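PDB 4Y7S: secreted hemophore CSA2 from Candida albicans, which binds haem outside the cell and exchanges it with related CFEM proteins, so that the fungus can use iron from human haemoglobin. Local coordinates for residues I15-Y23 against E32-S40. Residues are numbered along the deposited sequence; the frame is centred on the assembly and turned at random.
Sequences INGFADRIY and ECVKQSTSS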
ATOM      1  N   ILE A  15      -8.686  13.208  17.157  1.00 24.92           N
ATOM      2  CA  ILE A  15      -7.928  13.367  15.930  1.00 26.58           C
ATOM      3  C   ILE A  15      -8.161  12.115  15.077  1.00 24.17           C
ATOM      4  O   ILE A  15      -8.877  12.146  14.086  1.00 27.14           O
ATOM      5  CB  ILE A  15      -6.417  13.556  16.215  1.00 22.53           C
ATOM      6  CG1 ILE A  15      -6.176  14.793  17.084  1.00 23.92           C
ATOM      7  CG2 ILE A  15      -5.624  13.650  14.918  1.00 26.68           C
ATOM      8  CD1 ILE A  15      -4.715  14.899  17.599  1.00 25.88           C
ATOM      9  N   ASN A  16      -7.542  11.013  15.480  1.00 20.75           N
ATOM     10  CA  ASN A  16      -7.835   9.707  14.904  1.00 20.39           C
ATOM     11  C   ASN A  16      -7.377   8.607  15.871  1.00 19.35           C
ATOM     12  O   ASN A  16      -6.770   8.897  16.895  1.00 20.60           O
ATOM     13  CB  ASN A  16      -7.188   9.554  13.516  1.00 20.72           C
ATOM     14  CG  ASN A  16      -5.664   9.675  13.540  1.00 22.76           C
ATOM     15  OD1 ASN A  16      -4.976   8.876  14.169  1.00 19.49           O
ATOM     16  ND2 ASN A  16      -5.134  10.653  12.812  1.00 21.09           N
ATOM     17  N   GLY A  17      -7.687   7.352  15.552  1.00 20.83           N
ATOM     18  CA  GLY A  17      -7.429   6.249  16.460  1.00 22.38           C
ATOM     19  C   GLY A  17      -5.960   6.007  16.767  1.00 22.12           C
ATOM     20  O   GLY A  17      -5.631   5.470  17.823  1.00 21.68           O
ATOM     21  N   PHE A  18      -5.081   6.404  15.853  1.00 17.60           N
ATOM     22  CA  PHE A  18      -3.637   6.282  16.060  1.00 16.82           C
ATOM     23  C   PHE A  18      -3.118   7.455  16.884  1.00 18.67           C
ATOM     24  O   PHE A  18      -2.499   7.271  17.924  1.00 19.55           O
ATOM     25  CB  PHE A  18      -2.931   6.202  14.713  1.00 18.39           C
ATOM     26  CG  PHE A  18      -1.405   6.225  14.786  1.00 21.81           C
ATOM     27  CD1 PHE A  18      -0.690   5.100  15.167  1.00 22.45           C
ATOM     28  CD2 PHE A  18      -0.695   7.364  14.414  1.00 22.26           C
ATOM     29  CE1 PHE A  18       0.720   5.117  15.210  1.00 19.57           C
ATOM     30  CE2 PHE A  18       0.710   7.392  14.446  1.00 18.48           C
ATOM     31  CZ  PHE A  18       1.414   6.261  14.834  1.00 17.19           C
ATOM     32  N   ALA A  19      -3.389   8.663  16.405  1.00 18.30           N
ATOM     33  CA  ALA A  19      -2.975   9.886  17.077  1.00 16.48           C
ATOM     34  C   ALA A  19      -3.437   9.985  18.529  1.00 19.31           C
ATOM     35  O   ALA A  19      -2.656  10.387  19.388  1.00 19.44           O
ATOM     36  CB  ALA A  19      -3.480  11.090  16.301  1.00 23.80           C
ATOM     37  N   ASP A  20      -4.695   9.633  18.802  1.00 17.26           N
ATOM     38  CA  ASP A  20      -5.254   9.807  20.128  1.00 19.62           C
ATOM     39  C   ASP A  20      -4.450   9.006  21.155  1.00 22.30           C
ATOM     40  O   ASP A  20      -4.396   9.359  22.314  1.00 23.27           O
ATOM     41  CB  ASP A  20      -6.738   9.371  20.176  1.00 25.67           C
ATOM     42  CG  ASP A  20      -7.692  10.423  19.588  1.00 25.28           C
ATOM     43  OD1 ASP A  20      -7.238  11.273  18.787  1.00 21.48           O
ATOM     44  OD2 ASP A  20      -8.901  10.413  19.942  1.00 29.82           O
ATOM     45  N   ARG A  21      -3.843   7.907  20.736  1.00 18.58           N
ATOM     46  CA  ARG A  21      -3.125   7.068  21.687  1.00 19.12           C
ATOM     47  C   ARG A  21      -1.816   7.681  22.164  1.00 20.57           C
ATOM     48  O   ARG A  21      -1.376   7.402  23.274  1.00 19.44           O
ATOM     49  CB  ARG A  21      -2.824   5.705  21.071  1.00 21.42           C
ATOM     50  CG  ARG A  21      -4.043   4.919  20.661  1.00 18.82           C
ATOM     51  CD  ARG A  21      -4.989   4.570  21.846  1.00 22.01           C
ATOM     52  NE  ARG A  21      -6.212   4.148  21.208  1.00 43.71           N
ATOM     53  CZ  ARG A  21      -7.290   4.898  21.061  1.00 36.45           C
ATOM     54  NH1 ARG A  21      -7.378   6.094  21.620  1.00 30.74           N
ATOM     55  NH2 ARG A  21      -8.314   4.403  20.397  1.00 45.45           N
ATOM     56  N   ILE A  22      -1.207   8.530  21.343  1.00 19.62           N
ATOM     57  CA  ILE A  22       0.163   8.978  21.610  1.00 23.44           C
ATOM     58  C   ILE A  22       0.390  10.491  21.532  1.00 21.32           C
ATOM     59  O   ILE A  22       1.514  10.964  21.755  1.00 21.04           O
ATOM     60  CB  ILE A  22       1.139   8.265  20.625  1.00 19.77           C
ATOM     61  CG1 ILE A  22       0.819   8.629  19.185  1.00 17.22           C
ATOM     62  CG2 ILE A  22       1.049   6.744  20.780  1.00 21.96           C
ATOM     63  CD1 ILE A  22       1.801   8.008  18.143  1.00 26.67           C
ATOM     64  N   TYR A  23      -0.664  11.247  21.240  1.00 18.97           N
ATOM     65  CA  TYR A  23      -0.513  12.650  20.898  1.00 25.24           C
ATOM     66  C   TYR A  23       0.170  13.422  22.012  1.00 20.97           C
ATOM     67  O   TYR A  23       1.018  14.278  21.750  1.00 21.86           O
ATOM     68  CB  TYR A  23      -1.873  13.297  20.580  1.00 23.19           C
ATOM     69  CG  TYR A  23      -1.722  14.690  20.001  1.00 20.20           C
ATOM     70  CD1 TYR A  23      -1.339  14.867  18.681  1.00 22.77           C
ATOM     71  CD2 TYR A  23      -1.944  15.825  20.781  1.00 22.18           C
ATOM     72  CE1 TYR A  23      -1.188  16.131  18.142  1.00 24.37           C
ATOM     73  CE2 TYR A  23      -1.799  17.097  20.252  1.00 26.07           C
ATOM     74  CZ  TYR A  23      -1.420  17.242  18.930  1.00 26.23           C
ATOM     75  OH  TYR A  23      -1.265  18.498  18.391  1.00 30.73           O
ATOM     76  N   GLU A  32       2.224  17.409  14.355  1.00 24.56           N
ATOM     77  CA  GLU A  32       1.525  17.697  13.103  1.00 21.13           C
ATOM     78  C   GLU A  32       1.468  16.461  12.210  1.00 22.61           C
ATOM     79  O   GLU A  32       0.535  16.293  11.428  1.00 23.02           O
ATOM     80  CB  GLU A  32       2.203  18.847  12.329  1.00 27.99           C
ATOM     81  CG  GLU A  32       3.653  18.567  11.915  1.00 31.44           C
ATOM     82  CD  GLU A  32       4.305  19.742  11.151  1.00 47.11           C
ATOM     83  OE1 GLU A  32       3.778  20.165  10.093  1.00 41.99           O
ATOM     84  OE2 GLU A  32       5.342  20.256  11.625  1.00 48.86           O
ATOM     85  N   CYS A  33       2.461  15.589  12.347  1.00 17.15           N
ATOM     86  CA  CYS A  33       2.590  14.436  11.487  1.00 20.94           C
ATOM     87  C   CYS A  33       1.451  13.425  11.687  1.00 21.03           C
ATOM     88  O   CYS A  33       1.036  12.785  10.723  1.00 18.31           O
ATOM     89  CB  CYS A  33       3.946  13.779  11.717  1.00 18.77           C
ATOM     90  SG  CYS A  33       5.304  14.863  11.317  1.00 26.35           S
ATOM     91  N   VAL A  34       0.941  13.287  12.912  1.00 17.79           N
ATOM     92  CA  VAL A  34      -0.081  12.279  13.194  1.00 16.36           C
ATOM     93  C   VAL A  34      -1.505  12.756  12.890  1.00 23.70           C
ATOM     94  O   VAL A  34      -2.452  11.982  13.001  1.00 23.63           O
ATOM     95  CB  VAL A  34      -0.001  11.776  14.658  1.00 22.84           C
ATOM     96  CG1 VAL A  34       1.391  11.182  14.935  1.00 19.16           C
ATOM     97  CG2 VAL A  34      -0.328  12.866  15.664  1.00 18.05           C
ATOM     98  N   LYS A  35      -1.638  14.021  12.495  1.00 17.41           N
ATOM     99  CA  LYS A  35      -2.926  14.602  12.117  1.00 21.59           C
ATOM    100  C   LYS A  35      -3.256  14.322  10.647  1.00 29.32           C
ATOM    101  O   LYS A  35      -4.180  14.906  10.078  1.00 27.99           O
ATOM    102  CB  LYS A  35      -2.919  16.109  12.384  1.00 24.54           C
ATOM    103  CG  LYS A  35      -2.777  16.472  13.854  1.00 25.87           C
ATOM    104  CD  LYS A  35      -2.782  17.984  14.052  1.00 30.67           C
ATOM    105  CE  LYS A  35      -2.776  18.369  15.511  1.00 34.81           C
ATOM    106  NZ  LYS A  35      -2.815  19.847  15.686  1.00 42.42           N
ATOM    107  N   GLN A  36      -2.479  13.432  10.040  1.00 24.25           N
ATOM    108  CA  GLN A  36      -2.693  12.969   8.677  1.00 24.27           C
ATOM    109  C   GLN A  36      -4.150  12.533   8.463  1.00 23.94           C
ATOM    110  O   GLN A  36      -4.730  11.841   9.304  1.00 19.69           O
ATOM    111  CB  GLN A  36      -1.718  11.820   8.402  1.00 24.06           C
ATOM    112  CG  GLN A  36      -1.777  11.201   7.030  1.00 31.22           C
ATOM    113  CD  GLN A  36      -1.163  12.111   5.998  1.00 40.38           C
ATOM    114  OE1 GLN A  36      -0.249  12.886   6.317  1.00 29.54           O
ATOM    115  NE2 GLN A  36      -1.623  12.000   4.740  1.00 33.73           N
ATOM    116  N   SER A  37      -4.742  12.930   7.344  1.00 23.52           N
ATOM    117  CA  SER A  37      -6.109  12.527   7.027  1.00 26.50           C
ATOM    118  C   SER A  37      -6.242  11.018   6.875  1.00 26.98           C
ATOM    119  O   SER A  37      -5.379  10.376   6.303  1.00 23.55           O
ATOM    120  CB  SER A  37      -6.580  13.201   5.745  1.00 28.62           C
ATOM    121  OG  SER A  37      -7.831  12.669   5.365  1.00 29.91           O
ATOM    122  N   THR A  38      -7.339  10.458   7.371  1.00 22.46           N
ATOM    123  CA  THR A  38      -7.592   9.020   7.244  1.00 20.58           C
ATOM    124  C   THR A  38      -8.504   8.682   6.064  1.00 22.25           C
ATOM    125  O   THR A  38      -8.854   7.520   5.843  1.00 24.78           O
ATOM    126  CB  THR A  38      -8.226   8.467   8.531  1.00 25.10           C
ATOM    127  OG1 THR A  38      -9.461   9.142   8.777  1.00 24.89           O
ATOM    128  CG2 THR A  38      -7.319   8.694   9.702  1.00 23.78           C
ATOM    129  N   SER A  39      -8.860   9.700   5.285  1.00 30.62           N
ATOM    130  CA  SER A  39      -9.862   9.568   4.234  1.00 36.50           C
ATOM    131  C   SER A  39      -9.419   8.704   3.042  1.00 39.07           C
ATOM    132  O   SER A  39     -10.257   8.176   2.320  1.00 41.15           O
ATOM    133  CB  SER A  39     -10.259  10.971   3.754  1.00 44.30           C
ATOM    134  OG  SER A  39      -9.150  11.645   3.178  1.00 58.48           O
ATOM    135  N   SER A  40      -8.111   8.539   2.849  1.00 38.55           N
ATOM    136  CA  SER A  40      -7.594   7.700   1.766  1.00 43.83           C
ATOM    137  C   SER A  40      -7.356   6.265   2.243  1.00 51.58           C
ATOM    138  O   SER A  40      -6.738   5.461   1.539  1.00 49.77           O
ATOM    139  CB  SER A  40      -6.294   8.280   1.209  1.00 40.74           C
ATOM    140  OG  SER A  40      -6.524   9.528   0.581  1.00 59.77           O
TER
HETATM  141  O   HOH W   1      -6.781  12.404  11.020  1.00 22.23           O
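Val34 fits its two methyl branches among three side chains of 15-23, and the close packing of this contact gathers round it. Val34 CG2 lies 3.7 Å from Ala19 CB and meets the Tyr23 ring at its edge, 3.8 Å from Tyr23 CD1, while Val34 CG1 reaches Phe18 CE2 at 3.9 Å. Phe77 of helix 72-87 also touches Val34, and Leu51 of helix 48-53 touches both Phe18 and Asn16, so Val34, Phe18 and Ala19 belong to the interior of the CFEM helical basket; Tyr23 closes this part toward the surface.

Beside it, the buried Asn16 amide illustrates how one polar group can join two segments by using both its ends. With CG held between the backbone N and the carbonyl carbon (chi1 61°), Asn16 OD1 caps the turn leading into the short helix 19-22, accepting from Ala19 N at 2.8 Å and more weakly from Phe18 N. Asn16 ND2 donates to Val34 O at 3.0 Å, nearly in line with that C=O; a water bridges ND2 to Gln36 O.

Toward solvent the contact thins to the extended chain of exposed Lys35, which passes the Tyr23 ring at a slant, and to Ile15 CG2, 4.0 Å from Lys35 CA.

Two backbone N-H groups on its oxygen, and Val34 O and the water on its nitrogen, thus fix the rotation of the Asn16 amide, tying the turn to the segment 32-40, whose Cys33 is disulfide-bonded to Cys64 of helix 55-68.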